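Local structure of 3'-5'-exonuclease (Saccharomyces cerevisiae, 3E2V) at residues S188-L201 with Y242-S254. The protein probably cuts double-stranded DNA as an endonuclease without obvious specificity and trims it from the 3' end as a magnesium-dependent exonuclease of the TatD family. Sequence-based numbering, arbitrary orientation.
Sequences SCLNDKLSSYPLFL and YKFHPDRKLVVHS. With MG (magnesium ion), chain E.
His253 and Phe200 meet where two neighbouring parallel strands of the TatD TIM-barrel, 199-201 and 250-252, reach the metal site. His253 NE2 binds magnesium at 2.2 Å, alongside Asp303 and four waters. Phe200 CZ lies over one face of the imidazole, 3.4 Å from His253 CG, in an offset stack with the planes at 29°. A flat, apolar ring suits this place, covering the imidazole without competing for its nitrogens; Glu301 accepts from ND1, and this bond together with the metal bond at NE2 fixes the ring's rotation. Behind the site, Leu199 N donates to Lys249 O, and Val251 N, Leu201 N and His253 N continue the parallel ladder. At its far end Arg248, bent at chi3 (-97°), turns its long side chain so that the guanidinium meets two backbone carbonyls and a hydroxyl. NE and NH2 both donate to Tyr197 O, nearly in the guanidinium plane, NE at 2.8 Å, while NH2 and NH1 reach Ser188 O and OG end-on; Ser188 OG is also hydrogen-bonded to Leu185 O. A methionine here would probably leave the carbonyls of Ser188 and Tyr197 without these donors and the loop before strand 199-201 less firmly held. Apolar Leu199 covers one guanidinium face with CD2 and sends CD1 to Phe244 CZ, 3.8 Å away.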
ATOM      1  N   SER A 188      -5.216 -11.063  11.958  1.00 14.43           N
ATOM      2  CA  SER A 188      -6.195 -10.631  10.959  1.00 14.38           C
ATOM      3  C   SER A 188      -7.336 -11.642  10.777  1.00 14.63           C
ATOM      4  O   SER A 188      -8.312 -11.363  10.081  1.00 14.56           O
ATOM      5  CB  SER A 188      -5.504 -10.394   9.614  1.00 14.35           C
ATOM      6  OG  SER A 188      -5.298 -11.609   8.904  1.00 14.78           O
ATOM      7  N   CYS A 189      -7.150 -12.832  11.356  1.00 15.54           N
ATOM      8  CA  CYS A 189      -8.144 -13.928  11.328  1.00 16.00           C
ATOM      9  C   CYS A 189      -8.850 -14.172  12.662  1.00 17.72           C
ATOM     10  O   CYS A 189      -9.699 -15.071  12.759  1.00 17.77           O
ATOM     11  CB  CYS A 189      -7.490 -15.261  10.887  1.00 15.68           C
ATOM     12  SG  CYS A 189      -6.817 -15.269   9.218  1.00 16.12           S
ATOM     13  N   LEU A 190      -8.508 -13.387  13.684  1.00 17.49           N
ATOM     14  CA  LEU A 190      -8.899 -13.732  15.068  1.00 19.58           C
ATOM     15  C   LEU A 190     -10.372 -13.595  15.393  1.00 20.11           C
ATOM     16  O   LEU A 190     -10.872 -14.228  16.340  1.00 21.18           O
ATOM     17  CB  LEU A 190      -8.101 -12.921  16.079  1.00 19.89           C
ATOM     18  CG  LEU A 190      -6.806 -13.578  16.551  1.00 22.46           C
ATOM     19  CD1 LEU A 190      -6.202 -12.758  17.669  1.00 23.48           C
ATOM     20  CD2 LEU A 190      -6.971 -15.039  16.999  1.00 22.33           C
ATOM     21  N   ASN A 191     -11.066 -12.750  14.648  1.00 19.62           N
ATOM     22  CA  ASN A 191     -12.502 -12.590  14.835  1.00 19.83           C
ATOM     23  C   ASN A 191     -13.184 -12.350  13.494  1.00 19.98           C
ATOM     24  O   ASN A 191     -12.503 -12.088  12.488  1.00 19.13           O
ATOM     25  CB  ASN A 191     -12.798 -11.498  15.881  1.00 20.24           C
ATOM     26  CG  ASN A 191     -12.378 -10.101  15.428  1.00 20.63           C
ATOM     27  OD1 ASN A 191     -12.785  -9.631  14.368  1.00 21.86           O
ATOM     28  ND2 ASN A 191     -11.576  -9.428  16.251  1.00 22.43           N
ATOM     29  N   ASP A 192     -14.511 -12.444  13.455  1.00 20.33           N
ATOM     30  CA  ASP A 192     -15.236 -12.371  12.183  1.00 21.77           C
ATOM     31  C   ASP A 192     -15.063 -11.043  11.446  1.00 21.12           C
ATOM     32  O   ASP A 192     -14.939 -11.023  10.224  1.00 21.05           O
ATOM     33  CB  ASP A 192     -16.725 -12.688  12.363  1.00 22.94           C
ATOM     34  CG  ASP A 192     -16.986 -14.150  12.700  1.00 26.05           C
ATOM     35  OD1 ASP A 192     -16.068 -15.001  12.599  1.00 29.63           O
ATOM     36  OD2 ASP A 192     -18.138 -14.454  13.072  1.00 31.90           O
ATOM     37  N   LYS A 193     -15.048  -9.940  12.190  1.00 20.77           N
ATOM     38  CA  LYS A 193     -14.977  -8.627  11.559  1.00 21.30           C
ATOM     39  C   LYS A 193     -13.633  -8.432  10.861  1.00 19.34           C
ATOM     40  O   LYS A 193     -13.592  -8.085   9.683  1.00 19.15           O
ATOM     41  CB  LYS A 193     -15.224  -7.514  12.568  1.00 21.13           C
ATOM     42  CG  LYS A 193     -15.513  -6.146  11.925  1.00 24.40           C
ATOM     43  CD  LYS A 193     -15.637  -5.024  12.970  1.00 25.33           C
ATOM     44  CE  LYS A 193     -16.911  -5.121  13.813  1.00 30.83           C
ATOM     45  NZ  LYS A 193     -16.913  -4.154  14.967  1.00 31.60           N
ATOM     46  N   LEU A 194     -12.547  -8.688  11.578  1.00 17.91           N
ATOM     47  CA  LEU A 194     -11.220  -8.559  10.971  1.00 16.31           C
ATOM     48  C   LEU A 194     -11.007  -9.572   9.857  1.00 15.82           C
ATOM     49  O   LEU A 194     -10.346  -9.269   8.878  1.00 15.06           O
ATOM     50  CB  LEU A 194     -10.119  -8.683  12.013  1.00 15.61           C
ATOM     51  CG  LEU A 194     -10.099  -7.604  13.120  1.00 16.49           C
ATOM     52  CD1 LEU A 194      -8.841  -7.725  13.958  1.00 16.64           C
ATOM     53  CD2 LEU A 194     -10.251  -6.179  12.543  1.00 17.96           C
ATOM     54  N   SER A 195     -11.580 -10.763   9.995  1.00 15.92           N
ATOM     55  CA  SER A 195     -11.412 -11.812   8.978  1.00 16.08           C
ATOM     56  C   SER A 195     -11.914 -11.397   7.593  1.00 17.00           C
ATOM     57  O   SER A 195     -11.460 -11.928   6.584  1.00 16.86           O
ATOM     58  CB  SER A 195     -12.099 -13.112   9.410  1.00 15.62           C
ATOM     59  OG  SER A 195     -11.438 -13.706  10.515  1.00 17.25           O
ATOM     60  N   SER A 196     -12.829 -10.437   7.554  1.00 17.36           N
ATOM     61  CA  SER A 196     -13.418  -9.985   6.294  1.00 18.89           C
ATOM     62  C   SER A 196     -12.597  -8.869   5.656  1.00 18.23           C
ATOM     63  O   SER A 196     -12.789  -8.553   4.482  1.00 18.95           O
ATOM     64  CB  SER A 196     -14.856  -9.489   6.530  1.00 20.12           C
ATOM     65  OG  SER A 196     -14.887  -8.309   7.323  1.00 24.58           O
ATOM     66  N   TYR A 197     -11.705  -8.262   6.436  1.00 16.66           N
ATOM     67  CA  TYR A 197     -10.895  -7.156   5.907  1.00 15.80           C
ATOM     68  C   TYR A 197      -9.940  -7.627   4.818  1.00 15.40           C
ATOM     69  O   TYR A 197      -9.315  -8.684   4.953  1.00 15.73           O
ATOM     70  CB  TYR A 197     -10.067  -6.518   7.018  1.00 15.67           C
ATOM     71  CG  TYR A 197     -10.737  -5.345   7.694  1.00 16.77           C
ATOM     72  CD1 TYR A 197     -11.981  -5.481   8.314  1.00 18.45           C
ATOM     73  CD2 TYR A 197     -10.117  -4.103   7.734  1.00 16.50           C
ATOM     74  CE1 TYR A 197     -12.597  -4.384   8.934  1.00 18.90           C
ATOM     75  CE2 TYR A 197     -10.730  -2.997   8.346  1.00 18.37           C
ATOM     76  CZ  TYR A 197     -11.959  -3.149   8.943  1.00 18.48           C
ATOM     77  OH  TYR A 197     -12.570  -2.059   9.553  1.00 18.63           O
ATOM     78  N   PRO A 198      -9.815  -6.856   3.734  1.00 13.91           N
ATOM     79  CA  PRO A 198      -8.808  -7.201   2.727  1.00 13.37           C
ATOM     80  C   PRO A 198      -7.411  -6.954   3.284  1.00 13.32           C
ATOM     81  O   PRO A 198      -7.228  -6.058   4.133  1.00 13.14           O
ATOM     82  CB  PRO A 198      -9.118  -6.232   1.576  1.00 13.42           C
ATOM     83  CG  PRO A 198      -9.767  -5.033   2.244  1.00 12.95           C
ATOM     84  CD  PRO A 198     -10.589  -5.649   3.366  1.00 13.76           C
ATOM     85  N   LEU A 199      -6.435  -7.732   2.803  1.00 12.46           N
ATOM     86  CA  LEU A 199      -5.051  -7.570   3.214  1.00 12.59           C
ATOM     87  C   LEU A 199      -4.281  -6.749   2.196  1.00 12.24           C
ATOM     88  O   LEU A 199      -4.402  -6.963   0.979  1.00 13.02           O
ATOM     89  CB  LEU A 199      -4.371  -8.931   3.422  1.00 12.44           C
ATOM     90  CG  LEU A 199      -5.014  -9.857   4.468  1.00 13.73           C
ATOM     91  CD1 LEU A 199      -4.201 -11.144   4.584  1.00 15.94           C
ATOM     92  CD2 LEU A 199      -5.064  -9.192   5.814  1.00 17.28           C
ATOM     93  N   PHE A 200      -3.481  -5.827   2.712  1.00 11.72           N
ATOM     94  CA  PHE A 200      -2.634  -4.966   1.913  1.00 12.28           C
ATOM     95  C   PHE A 200      -1.207  -5.431   2.147  1.00 12.23           C
ATOM     96  O   PHE A 200      -0.620  -5.185   3.209  1.00 12.57           O
ATOM     97  CB  PHE A 200      -2.878  -3.503   2.331  1.00 12.90           C
ATOM     98  CG  PHE A 200      -2.232  -2.492   1.433  1.00 12.12           C
ATOM     99  CD1 PHE A 200      -2.810  -2.139   0.224  1.00 14.30           C
ATOM    100  CD2 PHE A 200      -1.049  -1.901   1.788  1.00 15.67           C
ATOM    101  CE1 PHE A 200      -2.212  -1.195  -0.596  1.00 15.30           C
ATOM    102  CE2 PHE A 200      -0.433  -0.957   0.953  1.00 14.93           C
ATOM    103  CZ  PHE A 200      -1.027  -0.598  -0.229  1.00 14.93           C
ATOM    104  N   LEU A 201      -0.679  -6.158   1.166  1.00 12.08           N
ATOM    105  CA  LEU A 201       0.521  -6.975   1.344  1.00 11.68           C
ATOM    106  C   LEU A 201       1.712  -6.377   0.620  1.00 13.45           C
ATOM    107  O   LEU A 201       1.594  -5.864  -0.492  1.00 13.34           O
ATOM    108  CB  LEU A 201       0.228  -8.380   0.836  1.00 11.98           C
ATOM    109  CG  LEU A 201      -0.890  -9.156   1.531  1.00 12.04           C
ATOM    110  CD1 LEU A 201      -1.390 -10.313   0.665  1.00 14.47           C
ATOM    111  CD2 LEU A 201      -0.495  -9.602   2.942  1.00 14.21           C
ATOM    112  N   TYR A 242      -6.494 -21.614  11.530  1.00 15.14           N
ATOM    113  CA  TYR A 242      -6.414 -20.364  10.770  1.00 14.86           C
ATOM    114  C   TYR A 242      -6.627 -20.641   9.284  1.00 14.07           C
ATOM    115  O   TYR A 242      -5.874 -21.410   8.689  1.00 15.41           O
ATOM    116  CB  TYR A 242      -5.044 -19.726  10.953  1.00 14.87           C
ATOM    117  CG  TYR A 242      -4.840 -19.150  12.336  1.00 15.08           C
ATOM    118  CD1 TYR A 242      -5.305 -17.875  12.642  1.00 14.02           C
ATOM    119  CD2 TYR A 242      -4.209 -19.887  13.335  1.00 16.14           C
ATOM    120  CE1 TYR A 242      -5.140 -17.332  13.902  1.00 15.01           C
ATOM    121  CE2 TYR A 242      -4.037 -19.356  14.604  1.00 16.20           C
ATOM    122  CZ  TYR A 242      -4.502 -18.074  14.875  1.00 14.67           C
ATOM    123  OH  TYR A 242      -4.334 -17.528  16.124  1.00 16.87           O
ATOM    124  N   LYS A 243      -7.625 -19.989   8.688  1.00 13.86           N
ATOM    125  CA  LYS A 243      -7.833 -20.070   7.241  1.00 13.80           C
ATOM    126  C   LYS A 243      -8.478 -18.788   6.748  1.00 13.99           C
ATOM    127  O   LYS A 243      -9.449 -18.328   7.342  1.00 14.38           O
ATOM    128  CB  LYS A 243      -8.724 -21.285   6.858  1.00 13.85           C
ATOM    129  CG  LYS A 243      -8.826 -21.500   5.360  1.00 13.46           C
ATOM    130  CD  LYS A 243      -9.751 -22.662   5.009  1.00 13.54           C
ATOM    131  CE  LYS A 243      -9.708 -22.892   3.498  1.00 13.06           C
ATOM    132  NZ  LYS A 243     -10.715 -23.921   3.061  1.00 13.80           N
ATOM    133  N   PHE A 244      -7.967 -18.222   5.657  1.00 13.50           N
ATOM    134  CA  PHE A 244      -8.615 -17.046   5.095  1.00 13.68           C
ATOM    135  C   PHE A 244     -10.058 -17.345   4.684  1.00 13.74           C
ATOM    136  O   PHE A 244     -10.366 -18.397   4.106  1.00 14.73           O
ATOM    137  CB  PHE A 244      -7.891 -16.545   3.853  1.00 13.50           C
ATOM    138  CG  PHE A 244      -6.508 -15.994   4.088  1.00 13.44           C
ATOM    139  CD1 PHE A 244      -6.142 -15.334   5.268  1.00 13.15           C
ATOM    140  CD2 PHE A 244      -5.588 -16.066   3.058  1.00 13.02           C
ATOM    141  CE1 PHE A 244      -4.834 -14.805   5.425  1.00 12.90           C
ATOM    142  CE2 PHE A 244      -4.294 -15.534   3.205  1.00 12.87           C
ATOM    143  CZ  PHE A 244      -3.924 -14.892   4.388  1.00 13.33           C
ATOM    144  N   HIS A 245     -10.939 -16.389   4.961  1.00 15.35           N
ATOM    145  CA  HIS A 245     -12.286 -16.438   4.425  1.00 16.08           C
ATOM    146  C   HIS A 245     -12.246 -16.598   2.900  1.00 17.10           C
ATOM    147  O   HIS A 245     -11.383 -16.005   2.251  1.00 15.90           O
ATOM    148  CB  HIS A 245     -13.003 -15.137   4.779  1.00 17.24           C
ATOM    149  CG  HIS A 245     -14.477 -15.175   4.526  1.00 18.49           C
ATOM    150  ND1 HIS A 245     -15.022 -14.954   3.282  1.00 19.74           N
ATOM    151  CD2 HIS A 245     -15.523 -15.401   5.360  1.00 23.60           C
ATOM    152  CE1 HIS A 245     -16.339 -15.058   3.352  1.00 22.31           C
ATOM    153  NE2 HIS A 245     -16.667 -15.326   4.602  1.00 23.56           N
ATOM    154  N   PRO A 246     -13.160 -17.394   2.307  1.00 17.00           N
ATOM    155  CA  PRO A 246     -13.055 -17.619   0.869  1.00 18.45           C
ATOM    156  C   PRO A 246     -13.244 -16.354   0.029  1.00 18.64           C
ATOM    157  O   PRO A 246     -12.845 -16.350  -1.134  1.00 20.32           O
ATOM    158  CB  PRO A 246     -14.171 -18.646   0.586  1.00 18.02           C
ATOM    159  CG  PRO A 246     -15.129 -18.474   1.692  1.00 18.61           C
ATOM    160  CD  PRO A 246     -14.290 -18.147   2.896  1.00 17.87           C
ATOM    161  N   ASP A 247     -13.826 -15.306   0.611  1.00 19.17           N
ATOM    162  CA  ASP A 247     -13.986 -14.030  -0.097  1.00 19.52           C
ATOM    163  C   ASP A 247     -12.973 -12.946   0.295  1.00 18.85           C
ATOM    164  O   ASP A 247     -13.039 -11.829  -0.214  1.00 19.02           O
ATOM    165  CB  ASP A 247     -15.415 -13.499   0.043  1.00 20.99           C
ATOM    166  CG  ASP A 247     -16.465 -14.473  -0.500  1.00 23.11           C
ATOM    167  OD1 ASP A 247     -16.234 -15.101  -1.556  1.00 26.06           O
ATOM    168  OD2 ASP A 247     -17.540 -14.585   0.134  1.00 28.39           O
ATOM    169  N   ARG A 248     -12.039 -13.261   1.188  1.00 16.92           N
ATOM    170  CA  ARG A 248     -11.030 -12.263   1.572  1.00 15.53           C
ATOM    171  C   ARG A 248     -10.111 -11.943   0.392  1.00 14.95           C
ATOM    172  O   ARG A 248      -9.593 -12.843  -0.292  1.00 14.82           O
ATOM    173  CB  ARG A 248     -10.210 -12.743   2.782  1.00 15.58           C
ATOM    174  CG  ARG A 248      -8.844 -12.077   2.931  1.00 16.02           C
ATOM    175  CD  ARG A 248      -8.242 -12.414   4.281  1.00 16.11           C
ATOM    176  NE  ARG A 248      -8.482 -11.342   5.242  1.00 14.57           N
ATOM    177  CZ  ARG A 248      -8.042 -11.363   6.495  1.00 14.69           C
ATOM    178  NH1 ARG A 248      -7.403 -12.426   6.970  1.00 17.23           N
ATOM    179  NH2 ARG A 248      -8.239 -10.322   7.288  1.00 15.02           N
ATOM    180  N   LYS A 249      -9.924 -10.643   0.161  1.00 13.56           N
ATOM    181  CA  LYS A 249      -9.077 -10.189  -0.942  1.00 14.26           C
ATOM    182  C   LYS A 249      -7.654  -9.954  -0.457  1.00 14.02           C
ATOM    183  O   LYS A 249      -7.435  -9.492   0.672  1.00 14.01           O
ATOM    184  CB  LYS A 249      -9.659  -8.929  -1.601  1.00 16.09           C
ATOM    185  CG  LYS A 249     -11.141  -9.060  -2.025  1.00 17.70           C
ATOM    186  CD  LYS A 249     -11.405 -10.217  -2.976  1.00 21.70           C
ATOM    187  CE  LYS A 249     -12.849 -10.187  -3.504  1.00 23.41           C
ATOM    188  NZ  LYS A 249     -13.888 -10.369  -2.444  1.00 24.65           N
ATOM    189  N   LEU A 250      -6.697 -10.298  -1.310  1.00 13.29           N
ATOM    190  CA  LEU A 250      -5.289 -10.328  -0.967  1.00 13.06           C
ATOM    191  C   LEU A 250      -4.579  -9.447  -1.986  1.00 13.07           C
ATOM    192  O   LEU A 250      -4.357  -9.864  -3.112  1.00 12.96           O
ATOM    193  CB  LEU A 250      -4.775 -11.774  -1.066  1.00 13.47           C
ATOM    194  CG  LEU A 250      -5.535 -12.802  -0.214  1.00 14.85           C
ATOM    195  CD1 LEU A 250      -5.025 -14.205  -0.500  1.00 16.20           C
ATOM    196  CD2 LEU A 250      -5.408 -12.498   1.275  1.00 16.44           C
ATOM    197  N   VAL A 251      -4.256  -8.220  -1.589  1.00 12.24           N
ATOM    198  CA  VAL A 251      -3.734  -7.229  -2.522  1.00 12.48           C
ATOM    199  C   VAL A 251      -2.232  -7.130  -2.375  1.00 12.46           C
ATOM    200  O   VAL A 251      -1.728  -6.783  -1.296  1.00 12.67           O
ATOM    201  CB  VAL A 251      -4.397  -5.854  -2.276  1.00 12.26           C
ATOM    202  CG1 VAL A 251      -3.770  -4.783  -3.168  1.00 13.23           C
ATOM    203  CG2 VAL A 251      -5.920  -5.941  -2.487  1.00 13.09           C
ATOM    204  N   VAL A 252      -1.516  -7.473  -3.450  1.00 13.07           N
ATOM    205  CA  VAL A 252      -0.069  -7.366  -3.454  1.00 13.99           C
ATOM    206  C   VAL A 252       0.325  -6.000  -4.015  1.00 14.63           C
ATOM    207  O   VAL A 252       0.332  -5.796  -5.236  1.00 15.47           O
ATOM    208  CB  VAL A 252       0.587  -8.537  -4.255  1.00 14.35           C
ATOM    209  CG1 VAL A 252       2.132  -8.455  -4.168  1.00 16.60           C
ATOM    210  CG2 VAL A 252       0.073  -9.905  -3.777  1.00 14.97           C
ATOM    211  N   HIS A 253       0.663  -5.086  -3.108  1.00 15.19           N
ATOM    212  CA  HIS A 253       0.975  -3.671  -3.395  1.00 15.57           C
ATOM    213  C   HIS A 253       2.271  -3.533  -4.189  1.00 15.00           C
ATOM    214  O   HIS A 253       3.218  -4.312  -4.018  1.00 15.69           O
ATOM    215  CB  HIS A 253       1.032  -2.901  -2.025  1.00 16.87           C
ATOM    216  CG  HIS A 253       1.732  -1.563  -2.021  1.00 16.20           C
ATOM    217  ND1 HIS A 253       1.378  -0.511  -2.846  1.00 19.11           N
ATOM    218  CD2 HIS A 253       2.712  -1.085  -1.205  1.00 18.25           C
ATOM    219  CE1 HIS A 253       2.138   0.540  -2.570  1.00 21.45           C
ATOM    220  NE2 HIS A 253       2.961   0.216  -1.586  1.00 22.21           N
ATOM    221  N   SER A 254       2.310  -2.541  -5.072  1.00 15.15           N
ATOM    222  CA  SER A 254       3.579  -2.089  -5.653  1.00 15.60           C
ATOM    223  C   SER A 254       4.412  -3.229  -6.256  1.00 16.12           C
ATOM    224  O   SER A 254       5.589  -3.402  -5.929  1.00 16.95           O
ATOM    225  CB  SER A 254       4.390  -1.321  -4.591  1.00 16.38           C
ATOM    226  OG  SER A 254       5.456  -0.612  -5.215  1.00 18.26           O
TER
HETATM  227 MG    MG E 427       4.633   1.549  -1.023  1.00 26.21          MG
HETATM  228  O   HOH W   1      -9.938 -14.288   6.588  1.00 16.51           O
HETATM  229  O   HOH W   2     -11.559  -8.825   1.776  1.00 14.93           O
HETATM  230  O   HOH W   3       6.094   0.828  -2.202  1.00 37.34           O
HETATM  231  O   HOH W   4       6.035   2.841  -0.240  1.00 32.00           O
HETATM  232  O   HOH W   5       3.396   2.227   0.475  1.00 36.38           O
HETATM  233  O   HOH W   6       5.580  -0.358   0.429  1.00 26.60           O